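Local coordinates for SA2223 protein (Staphylococcus aureus, PDB 5KCB), which probably acts as a GyrI-like effector-binding protein of the SHS2 clan, taking up flat, cationic aromatic drugs such as the ethidium bound here, at residues G52-I57 against F134-D139. Residues are numbered along the deposited sequence; the frame is centred on the assembly and turned at random.
With ET (ethidium), chain B.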
loop_
_atom_site.group_PDB
_atom_site.type_symbol
_atom_site.label_atom_id
_atom_site.label_comp_id
_atom_site.label_asym_id
_atom_site.label_seq_id
_atom_site.Cartn_x
_atom_site.Cartn_y
_atom_site.Cartn_z
ATOM N N GLY A 52 11.877 -4.583 9.931
ATOM C CA GLY A 52 12.459 -3.311 9.571
ATOM C C GLY A 52 12.749 -3.096 8.102
ATOM O O GLY A 52 13.304 -2.070 7.741
ATOM N N ASP A 53 12.355 -4.031 7.250
ATOM C CA ASP A 53 12.601 -3.867 5.829
ATOM C C ASP A 53 11.903 -2.624 5.343
ATOM O O ASP A 53 12.465 -1.851 4.583
ATOM C CB ASP A 53 12.116 -5.079 5.068
ATOM C CG ASP A 53 12.949 -6.284 5.319
ATOM O OD1 ASP A 53 14.070 -6.122 5.816
ATOM O OD2 ASP A 53 12.495 -7.397 5.013
ATOM N N LEU A 54 10.679 -2.424 5.796
ATOM C CA LEU A 54 9.938 -1.231 5.467
ATOM C C LEU A 54 9.446 -0.643 6.776
ATOM O O LEU A 54 8.930 -1.350 7.619
ATOM C CB LEU A 54 8.796 -1.514 4.513
ATOM C CG LEU A 54 9.152 -1.291 3.056
ATOM C CD1 LEU A 54 7.957 -1.523 2.167
ATOM C CD2 LEU A 54 9.689 0.109 2.876
ATOM N N ALA A 55 9.602 0.657 6.939
ATOM C CA ALA A 55 9.211 1.298 8.170
ATOM C C ALA A 55 7.769 1.720 8.143
ATOM O O ALA A 55 7.402 2.673 7.479
ATOM C CB ALA A 55 10.094 2.507 8.411
ATOM N N GLY A 56 6.960 1.010 8.904
ATOM C CA GLY A 56 5.555 1.309 8.980
ATOM C C GLY A 56 4.665 0.119 8.730
ATOM O O GLY A 56 5.090 -1.020 8.747
ATOM N N ILE A 57 3.405 0.422 8.499
ATOM C CA ILE A 57 2.398 -0.569 8.237
ATOM C C ILE A 57 1.918 -0.299 6.840
ATOM O O ILE A 57 1.799 0.829 6.443
ATOM C CB ILE A 57 1.214 -0.447 9.189
ATOM C CG1 ILE A 57 1.670 -0.558 10.626
ATOM C CG2 ILE A 57 0.199 -1.522 8.897
ATOM C CD1 ILE A 57 0.674 0.003 11.603
ATOM N N PHE A 134 0.325 0.280 -2.798
ATOM C CA PHE A 134 0.062 0.467 -1.387
ATOM C C PHE A 134 0.349 1.812 -0.770
ATOM O O PHE A 134 1.065 2.626 -1.306
ATOM C CB PHE A 134 0.813 -0.592 -0.586
ATOM C CG PHE A 134 2.301 -0.561 -0.752
ATOM C CD1 PHE A 134 3.090 0.217 0.063
ATOM C CD2 PHE A 134 2.915 -1.352 -1.684
ATOM C CE1 PHE A 134 4.457 0.225 -0.068
ATOM C CE2 PHE A 134 4.283 -1.349 -1.820
ATOM C CZ PHE A 134 5.054 -0.556 -1.014
ATOM N N GLU A 135 -0.236 1.988 0.404
ATOM C CA GLU A 135 -0.074 3.164 1.233
ATOM C C GLU A 135 0.819 2.697 2.356
ATOM O O GLU A 135 0.619 1.634 2.911
ATOM C CB GLU A 135 -1.402 3.641 1.807
ATOM C CG GLU A 135 -2.440 4.032 0.791
ATOM C CD GLU A 135 -3.849 3.661 1.203
ATOM O OE1 GLU A 135 -4.124 3.493 2.397
ATOM O OE2 GLU A 135 -4.696 3.535 0.315
ATOM N N LEU A 136 1.823 3.488 2.670
ATOM C CA LEU A 136 2.732 3.145 3.739
ATOM C C LEU A 136 2.558 4.154 4.856
ATOM O O LEU A 136 2.709 5.335 4.633
ATOM C CB LEU A 136 4.159 3.155 3.237
ATOM C CG LEU A 136 5.224 2.831 4.256
ATOM C CD1 LEU A 136 5.172 1.378 4.646
ATOM C CD2 LEU A 136 6.572 3.169 3.684
ATOM N N TYR A 137 2.228 3.670 6.048
ATOM C CA TYR A 137 2.007 4.538 7.202
ATOM C C TYR A 137 3.103 4.452 8.246
ATOM O O TYR A 137 3.229 3.479 8.953
ATOM C CB TYR A 137 0.665 4.197 7.842
ATOM C CG TYR A 137 -0.494 4.450 6.935
ATOM C CD1 TYR A 137 -1.027 5.700 6.815
ATOM C CD2 TYR A 137 -1.030 3.445 6.171
ATOM C CE1 TYR A 137 -2.072 5.950 5.976
ATOM C CE2 TYR A 137 -2.080 3.686 5.325
ATOM C CZ TYR A 137 -2.592 4.950 5.229
ATOM O OH TYR A 137 -3.627 5.226 4.402
ATOM N N GLN A 138 3.901 5.501 8.327
ATOM C CA GLN A 138 4.987 5.577 9.296
ATOM C C GLN A 138 4.473 5.903 10.693
ATOM O O GLN A 138 3.354 6.350 10.851
ATOM C CB GLN A 138 5.992 6.642 8.886
ATOM C CG GLN A 138 5.511 8.054 9.132
ATOM C CD GLN A 138 6.497 9.094 8.685
ATOM O OE1 GLN A 138 7.683 9.008 8.974
ATOM N NE2 GLN A 138 6.011 10.089 7.975
ATOM N N ASP A 139 5.320 5.705 11.692
ATOM C CA ASP A 139 4.968 6.016 13.075
ATOM C C ASP A 139 4.718 7.516 13.171
ATOM O O ASP A 139 5.414 8.295 12.548
ATOM C CB ASP A 139 6.103 5.592 14.024
ATOM C CG ASP A 139 5.980 4.154 14.477
ATOM O OD1 ASP A 139 5.056 3.478 14.006
ATOM O OD2 ASP A 139 6.785 3.690 15.309
HETATM C C1 ET B . -6.252 4.091 6.647
HETATM C C2 ET B . -7.301 4.129 5.753
HETATM C C3 ET B . -8.584 4.429 6.188
HETATM C C4 ET B . -8.859 4.707 7.522
HETATM N N5 ET B . -8.102 4.970 9.845
HETATM C C6 ET B . -7.105 4.941 10.763
HETATM C C7 ET B . -4.684 4.590 11.271
HETATM C C8 ET B . -3.398 4.290 10.849
HETATM C C9 ET B . -3.102 4.010 9.525
HETATM C C10 ET B . -4.096 4.023 8.568
HETATM C C11 ET B . -5.712 4.619 10.352
HETATM C C12 ET B . -5.387 4.322 8.949
HETATM C C13 ET B . -6.488 4.355 7.981
HETATM C C14 ET B . -7.850 4.677 8.472
HETATM C C15 ET B . -7.343 5.220 12.214
HETATM C C16 ET B . -7.189 4.201 13.143
HETATM C C17 ET B . -7.406 4.442 14.488
HETATM C C18 ET B . -7.797 5.706 14.923
HETATM C C19 ET B . -7.957 6.735 14.002
HETATM C C20 ET B . -7.718 6.487 12.647
HETATM C C21 ET B . -9.489 5.271 10.248
HETATM C C22 ET B . -10.368 4.041 10.166
HETATM N N23 ET B . -9.586 4.457 5.284
HETATM N N24 ET B . -2.407 4.263 11.754
#
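An antiparallel, hydrogen-bonded beta pair, Ile57 with Tyr137, joins the start of strand 57-63 to the end of strand 133-137 in the six-stranded barrel, beside the ethidium site. Ile57 O accepts a hydrogen bond from Tyr137 N at 2.9 Å, nearly straight (N-H...O 175°). The return bond, from Ile57 N to Tyr137 O at 3.1 Å, is more bent, its donor tilted from the carbonyl plane. Just before the pair, Gly56 CA lies 3.2 Å from Tyr137 O, in a backbone conformation (phi 128°) that only glycine readily adopts. The loop comes in from the side, and the touching parts of the two backbones run almost at right angles. Leu136, with CG anti to its own N (chi1 179°), brings CD1 to 3.8 Å from Ala55 O, while its CD2 meets Leu54 CD2 at 4.4 Å. Leu54 CD1 reaches Phe134 CZ obliquely, and the Phe134 ring stacks on Trp152. Tyr137 and Ile57 project on the other face of the sheet. Ethidium C10 sits 3.6 Å above the centre of the Tyr137 ring, over one face, while Trp34 meets that ring steeply inclined. Tyr137 OH donates to Glu135 OE1 at 2.7 Å, tilted out of the carboxylate plane, a bond that should anchor the ring's hydroxyl end beside the ligand. A tyrosine flat against the ligand and bonded to a buried glutamate is consistent with the cation-binding pockets of GyrI-like effector-binding proteins.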